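Local atomic coordinates of iminosuccinate reductase (Paracoccus denitrificans, PDB entry 6RQA), a protein that catalyses the NADH-dependent reduction of iminosuccinate to L-aspartate, regenerating the amino group donor of the beta-hydroxyaspartate cycle during glyoxylate assimilation. Residues N180-P183 and E184-S187; P94-K98 and H99-N103; E44-F47 and A48-R52; A134-A137 and V138-Y142. All coordinates share one frame; numbering follows the deposited sequence.

In the fold
From the N terminus, interaction 3 comes first, on the last turns of helix 36-51. Interaction 2 follows in the loop joining strands 84-92 and 104-111 of the mixed sheet, interaction 4 lies on helix 125-143, and interaction 1 sits after strand 175-179 of the parallel, NAD-binding sheet. All four are local and strictly in series: each closes only a helical turn or tight bend, and none nests in or crosses another. Interactions 3 and 4 touch, with E44 reaching K141 and Y142, which ties helix 36-51 to the helix leading into the nucleotide-binding domain. Interactions 1 and 2 lie apart, their nearest atoms about 11 Å from each other.

Interaction 1: N180-P183 and E184-S187. With TB (terbium(III) ion), chain E; NAD (nicotinamide-adenine-dinucleotide), chain C.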
loop_
_atom_site.group_PDB
_atom_site.type_symbol
_atom_site.label_atom_id
_atom_site.label_comp_id
_atom_site.label_asym_id
_atom_site.label_seq_id
_atom_site.Cartn_x
_atom_site.Cartn_y
_atom_site.Cartn_z
ATOM N N ASN A 180 -29.886 17.641 8.369
ATOM C CA ASN A 180 -28.804 17.772 7.410
ATOM C C ASN A 180 -28.364 19.229 7.349
ATOM O O ASN A 180 -29.212 20.134 7.400
ATOM C CB ASN A 180 -29.236 17.300 6.014
ATOM C CG ASN A 180 -28.060 17.000 5.107
ATOM O OD1 ASN A 180 -27.090 16.362 5.516
ATOM N ND2 ASN A 180 -28.140 17.464 3.866
ATOM N N PRO A 181 -27.055 19.489 7.263
ATOM C CA PRO A 181 -26.604 20.881 7.090
ATOM C C PRO A 181 -27.192 21.548 5.860
ATOM O O PRO A 181 -27.470 22.753 5.883
ATOM C CB PRO A 181 -25.078 20.739 6.995
ATOM C CG PRO A 181 -24.777 19.486 7.749
ATOM C CD PRO A 181 -25.930 18.563 7.475
ATOM N N HIS A 182 -27.387 20.794 4.783
ATOM C CA HIS A 182 -28.097 21.284 3.608
ATOM C C HIS A 182 -29.465 20.618 3.564
ATOM O O HIS A 182 -29.556 19.428 3.221
ATOM C CB HIS A 182 -27.308 20.989 2.333
ATOM C CG HIS A 182 -25.848 21.304 2.446
ATOM N ND1 HIS A 182 -24.923 20.388 2.895
ATOM C CD2 HIS A 182 -25.157 22.438 2.182
ATOM C CE1 HIS A 182 -23.722 20.940 2.896
ATOM N NE2 HIS A 182 -23.837 22.185 2.468
ATOM N N PRO A 183 -30.545 21.331 3.900
ATOM C CA PRO A 183 -31.836 20.661 4.139
ATOM C C PRO A 183 -32.478 20.051 2.902
ATOM O O PRO A 183 -33.441 19.287 3.053
ATOM C CB PRO A 183 -32.714 21.785 4.710
ATOM C CG PRO A 183 -31.750 22.839 5.179
ATOM C CD PRO A 183 -30.592 22.762 4.236
ATOM N N GLU A 184 -32.000 20.354 1.693
ATOM C CA GLU A 184 -32.651 19.807 0.507
ATOM C C GLU A 184 -32.339 18.326 0.325
ATOM O O GLU A 184 -33.151 17.589 -0.250
ATOM C CB GLU A 184 -32.243 20.597 -0.737
ATOM C CG GLU A 184 -33.012 20.208 -1.991
ATOM C CD GLU A 184 -32.614 21.027 -3.200
ATOM O OE1 GLU A 184 -33.331 21.997 -3.530
ATOM O OE2 GLU A 184 -31.578 20.702 -3.815
ATOM N N MET A 185 -31.187 17.867 0.815
ATOM C CA MET A 185 -30.822 16.461 0.689
ATOM C C MET A 185 -31.656 15.545 1.574
ATOM O O MET A 185 -31.525 14.322 1.460
ATOM C CB MET A 185 -29.339 16.268 1.014
ATOM C CG MET A 185 -28.405 16.509 -0.159
ATOM S SD MET A 185 -26.671 16.261 0.268
ATOM C CE MET A 185 -26.302 17.806 1.093
ATOM N N LEU A 186 -32.513 16.098 2.438
ATOM C CA LEU A 186 -33.312 15.274 3.340
ATOM C C LEU A 186 -34.268 14.348 2.599
ATOM O O LEU A 186 -34.792 13.406 3.206
ATOM C CB LEU A 186 -34.095 16.164 4.308
ATOM C CG LEU A 186 -33.272 16.856 5.398
ATOM C CD1 LEU A 186 -34.121 17.863 6.154
ATOM C CD2 LEU A 186 -32.680 15.831 6.356
ATOM N N SER A 187 -34.511 14.590 1.308
ATOM C CA SER A 187 -35.365 13.694 0.535
ATOM C C SER A 187 -34.759 12.301 0.424
ATOM O O SER A 187 -35.489 11.315 0.275
ATOM C CB SER A 187 -35.617 14.278 -0.854
ATOM O OG SER A 187 -34.396 14.563 -1.515
HETATM TB TB TB E . -31.635 22.072 -5.709
HETATM P PA NAD C . -21.313 13.056 0.903
HETATM O O1A NAD C . -20.493 14.270 0.567
HETATM O O2A NAD C . -22.245 12.236 0.070
HETATM O O5B NAD C . -22.428 13.820 1.991
HETATM C C5B NAD C . -21.700 14.686 2.771
HETATM C C4B NAD C . -22.622 15.309 3.787
HETATM O O4B NAD C . -21.836 16.062 4.691
HETATM C C3B NAD C . -23.486 16.290 3.000
HETATM O O3B NAD C . -24.609 15.558 2.629
HETATM C C2B NAD C . -23.794 17.355 4.060
HETATM O O2B NAD C . -24.900 17.022 4.830
HETATM C C1B NAD C . -22.524 17.273 4.998
HETATM N N9A NAD C . -21.579 18.359 4.715
HETATM C C8A NAD C . -20.894 18.682 3.529
HETATM N N7A NAD C . -20.110 19.752 3.659
HETATM C C5A NAD C . -20.283 20.153 4.997
HETATM C C6A NAD C . -19.733 21.216 5.760
HETATM N N6A NAD C . -18.851 22.077 5.178
HETATM N N1A NAD C . -20.085 21.380 7.077
HETATM C C2A NAD C . -20.978 20.475 7.588
HETATM N N3A NAD C . -21.578 19.421 6.992
HETATM C C4A NAD C . -21.199 19.293 5.673
HETATM O O3 NAD C . -20.202 12.279 1.774
HETATM P PN NAD C . -20.470 10.729 1.980
HETATM O O1N NAD C . -21.838 10.234 2.380
HETATM O O2N NAD C . -19.492 10.167 1.011
HETATM O O5D NAD C . -19.578 10.277 3.455
HETATM C C5D NAD C . -19.649 11.348 4.294
HETATM C C4D NAD C . -18.598 11.182 5.362
HETATM O O4D NAD C . -18.469 9.775 5.657
HETATM C C3D NAD C . -17.244 11.643 4.745
HETATM O O3D NAD C . -16.688 12.513 5.666
HETATM C C2D NAD C . -16.444 10.331 4.645
HETATM O O2D NAD C . -15.106 10.454 4.988
HETATM C C1D NAD C . -17.104 9.548 5.806
HETATM N N1N NAD C . -16.869 8.063 5.608
HETATM C C2N NAD C . -16.563 7.352 6.732
HETATM C C3N NAD C . -16.332 5.981 6.633
HETATM C C7N NAD C . -16.007 5.282 7.911
HETATM O O7N NAD C . -15.775 4.079 7.951
HETATM N N7N NAD C . -15.981 6.057 9.044
HETATM C C4N NAD C . -16.415 5.355 5.389
HETATM C C5N NAD C . -16.726 6.104 4.260
HETATM C C6N NAD C . -16.957 7.480 4.373
#
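N180, H182 and P183 meet M185 and L186 in a local turn that carries the chain from strand 175-179 into helix 186-195. The carbonyl oxygen H182 O holds the turn: M185 N donates to it at 3.3 Å with an N-H...O angle of 152°, and N180 ND2 reaches it from the opposite face of the carbonyl plane. A weak bond from L186 N to P183 O (3.4 Å) continues the winding. With CG swung away from the backbone N (chi1 -162°) and chi2 at 45°, N180 sets ND2 3.3 Å from M185 CB, while OD1 accepts from A156 N and faces the adenosine ribose. This is the loop after the second strand of a Rossmann fold, where the ribose of NAD is bound. H182 approaches the sugar with its ring edge, ND1 being 3.4 Å from C2B of NAD, and M185 CE lies 3.2 Å from O3B of NAD. L186 CD2 packs on N180 CB at 3.8 Å, so an alanine in place of L186 would probably leave a gap beside N180 and weaken its support. E184 binds a terbium ion through OE2 at 2.3 Å, with OE1 farther off at 2.8 Å.

Interaction 2: P94-K98 and H99-N103; sequences PNNQK and HNLIN
N96 and H99 set their flat groups nearly at right angles, the amide and ring planes 78° apart, with N96 OD1 3.8 Å from H99 CD2. The amide is turned by a second partner: N96 ND2 donates to I102 O at 2.8 Å along an almost straight line (174°), and that oxygen lies in the amide plane of N96. ND2 also reaches T115 O of the second subunit, so two carbonyls fix the rotation of this buried group. L101 crosses N96 obliquely, its CB 3.7 Å from ND2, and N103 OD1 comes to 3.6 Å from N96 CB.

K98 and H99 instead run side by side. With chi1 at 71°, K98 CG sits between its own N and carbonyl carbon and is brought over one face of the imidazole, a CH-pi contact 4.0 Å from the ring centroid. The chain then extends past the ring, CE lying 3.6 Å from H99 NE2, and NZ forms a salt bridge with E68.

Beneath these side chains N96 O accepts from H99 N and from L101 N on opposite faces of its plane. The L101 N bond to N96 O (3.1 Å) and the N100 N bond to Q97 O, with N100 in a left-handed conformation, define a Schellman motif, which here ends the 3-10 turn in the loop between antiparallel strands 84-92 and 104-111, against the neighbouring subunit.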
loop_
_atom_site.group_PDB
_atom_site.type_symbol
_atom_site.label_atom_id
_atom_site.label_comp_id
_atom_site.label_asym_id
_atom_site.label_seq_id
_atom_site.Cartn_x
_atom_site.Cartn_y
_atom_site.Cartn_z
ATOM N N PRO A 94 -11.449 14.866 -5.478
ATOM C CA PRO A 94 -12.488 15.890 -5.273
ATOM C C PRO A 94 -13.117 16.411 -6.554
ATOM O O PRO A 94 -14.227 16.952 -6.498
ATOM C CB PRO A 94 -11.738 17.012 -4.539
ATOM C CG PRO A 94 -10.506 16.361 -3.982
ATOM C CD PRO A 94 -10.140 15.291 -4.960
ATOM N N ASN A 95 -12.454 16.276 -7.701
ATOM C CA ASN A 95 -12.943 16.843 -8.950
ATOM C C ASN A 95 -13.428 15.775 -9.921
ATOM O O ASN A 95 -13.525 16.033 -11.124
ATOM C CB ASN A 95 -11.853 17.696 -9.600
ATOM C CG ASN A 95 -11.134 18.573 -8.598
ATOM O OD1 ASN A 95 -9.909 18.521 -8.476
ATOM N ND2 ASN A 95 -11.894 19.378 -7.865
ATOM N N ASN A 96 -13.743 14.580 -9.421
ATOM C CA ASN A 96 -14.137 13.478 -10.290
ATOM C C ASN A 96 -15.466 13.715 -10.996
ATOM O O ASN A 96 -15.800 12.953 -11.910
ATOM C CB ASN A 96 -14.201 12.181 -9.486
ATOM C CG ASN A 96 -13.123 11.198 -9.886
ATOM O OD1 ASN A 96 -12.177 11.550 -10.593
ATOM N ND2 ASN A 96 -13.259 9.956 -9.439
ATOM N N GLN A 97 -16.227 14.742 -10.606
ATOM C CA GLN A 97 -17.489 15.013 -11.285
ATOM C C GLN A 97 -17.271 15.376 -12.748
ATOM O O GLN A 97 -18.128 15.095 -13.592
ATOM C CB GLN A 97 -18.247 16.130 -10.566
ATOM C CG GLN A 97 -19.656 16.362 -11.091
ATOM C CD GLN A 97 -20.356 17.511 -10.394
ATOM O OE1 GLN A 97 -19.883 18.647 -10.415
ATOM N NE2 GLN A 97 -21.490 17.219 -9.767
ATOM N N LYS A 98 -16.127 15.988 -13.072
ATOM C CA LYS A 98 -15.836 16.331 -14.458
ATOM C C LYS A 98 -15.557 15.099 -15.310
ATOM O O LYS A 98 -15.659 15.175 -16.539
ATOM C CB LYS A 98 -14.653 17.299 -14.526
ATOM C CG LYS A 98 -13.313 16.686 -14.174
ATOM C CD LYS A 98 -12.313 17.768 -13.810
ATOM C CE LYS A 98 -10.948 17.190 -13.489
ATOM N NZ LYS A 98 -10.001 18.258 -13.072
ATOM N N HIS A 99 -15.205 13.976 -14.689
ATOM C CA HIS A 99 -15.056 12.708 -15.387
ATOM C C HIS A 99 -16.318 11.859 -15.315
ATOM O O HIS A 99 -16.299 10.703 -15.751
ATOM C CB HIS A 99 -13.869 11.926 -14.816
ATOM C CG HIS A 99 -12.560 12.646 -14.926
ATOM N ND1 HIS A 99 -11.874 12.766 -16.114
ATOM C CD2 HIS A 99 -11.809 13.278 -13.993
ATOM C CE1 HIS A 99 -10.758 13.445 -15.911
ATOM N NE2 HIS A 99 -10.695 13.767 -14.631
ATOM N N ASN A 100 -17.411 12.410 -14.778
ATOM C CA ASN A 100 -18.664 11.679 -14.574
ATOM C C ASN A 100 -18.442 10.455 -13.686
ATOM O O ASN A 100 -18.916 9.352 -13.966
ATOM C CB ASN A 100 -19.306 11.287 -15.910
ATOM C CG ASN A 100 -20.737 10.816 -15.753
ATOM O OD1 ASN A 100 -21.477 11.314 -14.904
ATOM N ND2 ASN A 100 -21.134 9.845 -16.566
ATOM N N LEU A 101 -17.701 10.660 -12.601
ATOM C CA LEU A 101 -17.385 9.602 -11.656
ATOM C C LEU A 101 -17.602 10.108 -10.238
ATOM O O LEU A 101 -17.503 11.308 -9.968
ATOM C CB LEU A 101 -15.936 9.116 -11.817
ATOM C CG LEU A 101 -15.592 8.394 -13.121
ATOM C CD1 LEU A 101 -14.092 8.222 -13.252
ATOM C CD2 LEU A 101 -16.284 7.044 -13.174
ATOM N N ILE A 102 -17.908 9.180 -9.330
ATOM C CA ILE A 102 -18.006 9.550 -7.926
ATOM C C ILE A 102 -16.613 9.855 -7.383
ATOM O O ILE A 102 -15.591 9.401 -7.911
ATOM C CB ILE A 102 -18.701 8.450 -7.108
ATOM C CG1 ILE A 102 -17.869 7.168 -7.101
ATOM C CG2 ILE A 102 -20.086 8.171 -7.675
ATOM C CD1 ILE A 102 -18.489 6.044 -6.296
ATOM N N ASN A 103 -16.573 10.659 -6.317
ATOM C CA ASN A 103 -15.288 11.121 -5.802
ATOM C C ASN A 103 -14.517 10.002 -5.112
ATOM O O ASN A 103 -13.282 9.976 -5.170
ATOM C CB ASN A 103 -15.493 12.296 -4.844
ATOM C CG ASN A 103 -16.045 13.530 -5.539
ATOM O OD1 ASN A 103 -15.986 13.651 -6.763
ATOM N ND2 ASN A 103 -16.578 14.460 -4.755
#

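Interaction 3: E44-F47 and A48-R52; sequences EAVF and ASMAR
V46 and M50 stand one turn apart near the C-terminal end of alpha-helix 36-51, and the M50 side chain can be traced along that turn. Its CB lies 3.6 Å from V46 O. CG, anti to the M50 carbonyl carbon (chi1 -66°), comes closer to the same oxygen, at 3.2 Å, which places it alongside the acceptor that already takes the M50 N bond. SD then passes V46 CG1 at 4.2 Å, an apolar contact between the two side chains, before the bend at chi3 (61°) directs CE away from the turn. Beyond the helix M50 packs against L317 of helix 316-333 and N57 of strand 55-64, while V46 rests on A321; this face of the helix is thus buried between a second helix and strand 55-64 of the mixed sheet.

The backbone follows the regular i to i+4 pattern, with A48 N bonded to E44 O and A51 N to F47 O. At S49 the side chain joins in: its OG, beside the backbone N, gives A45 O a second bond. Without the hydroxyl, as with an alanine at S49, A45 O would probably be left with the backbone donor alone, losing this extra tie between successive turns. The two donors reach A45 O from opposite faces of its carbonyl plane, S49 N at 3.0 Å and S49 OG at 3.1 Å.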
loop_
_atom_site.group_PDB
_atom_site.type_symbol
_atom_site.label_atom_id
_atom_site.label_comp_id
_atom_site.label_asym_id
_atom_site.label_seq_id
_atom_site.Cartn_x
_atom_site.Cartn_y
_atom_site.Cartn_z
ATOM N N GLU A 44 -19.150 -8.063 11.877
ATOM C CA GLU A 44 -19.266 -8.471 13.273
ATOM C C GLU A 44 -18.166 -9.454 13.652
ATOM O O GLU A 44 -17.542 -9.323 14.712
ATOM C CB GLU A 44 -20.644 -9.083 13.528
ATOM C CG GLU A 44 -20.765 -9.820 14.850
ATOM C CD GLU A 44 -22.158 -10.369 15.081
ATOM O OE1 GLU A 44 -22.899 -9.792 15.905
ATOM O OE2 GLU A 44 -22.516 -11.374 14.430
ATOM N N ALA A 45 -17.900 -10.436 12.787
ATOM C CA ALA A 45 -16.835 -11.393 13.058
ATOM C C ALA A 45 -15.465 -10.729 13.059
ATOM O O ALA A 45 -14.582 -11.141 13.819
ATOM C CB ALA A 45 -16.874 -12.525 12.032
ATOM N N VAL A 46 -15.269 -9.704 12.227
ATOM C CA VAL A 46 -13.963 -9.054 12.151
ATOM C C VAL A 46 -13.694 -8.236 13.409
ATOM O O VAL A 46 -12.552 -8.155 13.877
ATOM C CB VAL A 46 -13.861 -8.204 10.870
ATOM C CG1 VAL A 46 -13.435 -6.774 11.185
ATOM C CG2 VAL A 46 -12.877 -8.841 9.906
ATOM N N PHE A 47 -14.735 -7.626 13.981
ATOM C CA PHE A 47 -14.565 -6.918 15.246
ATOM C C PHE A 47 -14.151 -7.874 16.357
ATOM O O PHE A 47 -13.314 -7.533 17.201
ATOM C CB PHE A 47 -15.855 -6.188 15.621
ATOM C CG PHE A 47 -15.959 -4.805 15.044
ATOM C CD1 PHE A 47 -15.257 -3.755 15.609
ATOM C CD2 PHE A 47 -16.765 -4.549 13.945
ATOM C CE1 PHE A 47 -15.348 -2.479 15.090
ATOM C CE2 PHE A 47 -16.860 -3.271 13.420
ATOM C CZ PHE A 47 -16.151 -2.237 13.992
ATOM N N ALA A 48 -14.721 -9.080 16.369
ATOM C CA ALA A 48 -14.350 -10.061 17.382
ATOM C C ALA A 48 -12.922 -10.556 17.178
ATOM O O ALA A 48 -12.181 -10.747 18.151
ATOM C CB ALA A 48 -15.334 -11.231 17.364
ATOM N N SER A 49 -12.515 -10.763 15.924
ATOM C CA SER A 49 -11.158 -11.229 15.653
ATOM C C SER A 49 -10.123 -10.192 16.070
ATOM O O SER A 49 -9.045 -10.545 16.560
ATOM C CB SER A 49 -11.006 -11.575 14.173
ATOM O OG SER A 49 -11.901 -12.605 13.794
ATOM N N MET A 50 -10.432 -8.905 15.879
ATOM C CA MET A 50 -9.515 -7.855 16.311
ATOM C C MET A 50 -9.407 -7.805 17.829
ATOM O O MET A 50 -8.320 -7.579 18.372
ATOM C CB MET A 50 -9.967 -6.502 15.765
ATOM C CG MET A 50 -9.901 -6.380 14.257
ATOM S SD MET A 50 -10.598 -4.823 13.674
ATOM C CE MET A 50 -9.511 -3.649 14.480
ATOM N N ALA A 51 -10.526 -8.006 18.529
ATOM C CA ALA A 51 -10.494 -8.003 19.987
ATOM C C ALA A 51 -9.722 -9.200 20.523
ATOM O O ALA A 51 -8.982 -9.080 21.505
ATOM C CB ALA A 51 -11.915 -7.993 20.545
ATOM N N ARG A 52 -9.883 -10.364 19.894
ATOM C CA ARG A 52 -9.156 -11.563 20.287
ATOM C C ARG A 52 -7.738 -11.599 19.737
ATOM O O ARG A 52 -7.046 -12.605 19.929
ATOM C CB ARG A 52 -9.914 -12.815 19.834
ATOM C CG ARG A 52 -11.302 -12.963 20.440
ATOM C CD ARG A 52 -11.859 -14.357 20.190
ATOM N NE ARG A 52 -13.113 -14.333 19.442
ATOM C CZ ARG A 52 -14.318 -14.368 20.000
ATOM N NH1 ARG A 52 -14.439 -14.428 21.320
ATOM N NH2 ARG A 52 -15.404 -14.344 19.239
#

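Interaction 4: A134-A137 and V138-Y142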
loop_
_atom_site.group_PDB
_atom_site.type_symbol
_atom_site.label_atom_id
_atom_site.label_comp_id
_atom_site.label_asym_id
_atom_site.label_seq_id
_atom_site.Cartn_x
_atom_site.Cartn_y
_atom_site.Cartn_z
ATOM N N ALA A 134 -22.374 -1.554 7.950
ATOM C CA ALA A 134 -22.352 -2.736 8.802
ATOM C C ALA A 134 -21.658 -2.445 10.126
ATOM O O ALA A 134 -22.116 -2.895 11.183
ATOM C CB ALA A 134 -21.670 -3.894 8.077
ATOM N N ALA A 135 -20.559 -1.686 10.090
ATOM C CA ALA A 135 -19.856 -1.340 11.321
ATOM C C ALA A 135 -20.756 -0.559 12.270
ATOM O O ALA A 135 -20.779 -0.827 13.478
ATOM C CB ALA A 135 -18.591 -0.542 11.000
ATOM N N SER A 136 -21.511 0.407 11.742
ATOM C CA SER A 136 -22.438 1.157 12.582
ATOM C C SER A 136 -23.544 0.259 13.125
ATOM O O SER A 136 -23.988 0.433 14.265
ATOM C CB SER A 136 -23.032 2.324 11.793
ATOM O OG SER A 136 -23.942 3.063 12.589
ATOM N N ALA A 137 -23.998 -0.708 12.325
ATOM C CA ALA A 137 -25.053 -1.607 12.780
ATOM C C ALA A 137 -24.564 -2.540 13.881
ATOM O O ALA A 137 -25.342 -2.905 14.771
ATOM C CB ALA A 137 -25.602 -2.412 11.601
ATOM N N VAL A 138 -23.289 -2.935 13.840
ATOM C CA VAL A 138 -22.740 -3.777 14.900
ATOM C C VAL A 138 -22.739 -3.027 16.225
ATOM O O VAL A 138 -23.116 -3.577 17.268
ATOM C CB VAL A 138 -21.329 -4.267 14.520
ATOM C CG1 VAL A 138 -20.672 -4.968 15.699
ATOM C CG2 VAL A 138 -21.396 -5.199 13.320
ATOM N N SER A 139 -22.322 -1.757 16.207
ATOM C CA SER A 139 -22.352 -0.955 17.424
ATOM C C SER A 139 -23.772 -0.780 17.943
ATOM O O SER A 139 -23.984 -0.718 19.158
ATOM C CB SER A 139 -21.711 0.410 17.175
ATOM O OG SER A 139 -22.537 1.216 16.353
ATOM N N ILE A 140 -24.754 -0.700 17.042
ATOM C CA ILE A 140 -26.146 -0.596 17.469
ATOM C C ILE A 140 -26.574 -1.870 18.187
ATOM O O ILE A 140 -27.155 -1.824 19.277
ATOM C CB ILE A 140 -27.057 -0.292 16.266
ATOM C CG1 ILE A 140 -26.777 1.109 15.723
ATOM C CG2 ILE A 140 -28.522 -0.433 16.651
ATOM C CD1 ILE A 140 -27.610 1.468 14.515
ATOM N N LYS A 141 -26.279 -3.028 17.593
ATOM C CA LYS A 141 -26.695 -4.295 18.187
ATOM C C LYS A 141 -26.128 -4.484 19.590
ATOM O O LYS A 141 -26.785 -5.086 20.447
ATOM C CB LYS A 141 -26.277 -5.457 17.286
ATOM C CG LYS A 141 -26.668 -6.829 17.813
ATOM C CD LYS A 141 -26.079 -7.936 16.957
ATOM C CE LYS A 141 -26.367 -9.307 17.546
ATOM N NZ LYS A 141 -25.759 -10.396 16.732
ATOM N N TYR A 142 -24.926 -3.969 19.851
ATOM C CA TYR A 142 -24.246 -4.220 21.114
ATOM C C TYR A 142 -24.237 -3.036 22.072
ATOM O O TYR A 142 -23.843 -3.210 23.230
ATOM C CB TYR A 142 -22.797 -4.668 20.857
ATOM C CG TYR A 142 -22.679 -6.065 20.284
ATOM C CD1 TYR A 142 -22.695 -7.180 21.113
ATOM C CD2 TYR A 142 -22.548 -6.269 18.917
ATOM C CE1 TYR A 142 -22.589 -8.460 20.597
ATOM C CE2 TYR A 142 -22.442 -7.546 18.390
ATOM C CZ TYR A 142 -22.462 -8.635 19.235
ATOM O OH TYR A 142 -22.355 -9.907 18.717
#
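S136 O and S139 OG form the side-chain hydrogen bond of this contact, 2.7 Å long. The hydroxyl turns back to that oxygen because chi1 of S139 is 71°, which sets OG between the backbone N and the carbonyl carbon; OG is also hydrogen-bonded to H236 NE2 of strand 235-239. I140 N reaches S136 O as well, at 3.1 Å and from the same face of the carbonyl plane as OG, so the carbonyl of buried S136 has two donors.

The main-chain bonds are those of an alpha-helix: V138 N to A134 O at 2.9 Å, S139 N to A135 O, and K141 N to A137 O. Helix 125-143 is the connection that leaves the mixed sheet after strand 118-123 and enters the Rossmann-type parallel sheet at strand 150-154. NAD-binding R131 lies on it, and the side chain of A135 is about 6 Å from the bound NAD.

Aliphatic branches lie beside the carbonyls of the preceding turn: V138 CG2 near A134 O, and I140 CG1 3.2 Å from S136 O. A137 and V138 pack on F40 of helix 36-51, and I140 on A167 of helix 158-170.

Charged and polar ends leave the turn together: K141 NZ makes a salt bridge with E44 OE1, and Y142 OH is probably hydrogen-bonded to the same oxygen.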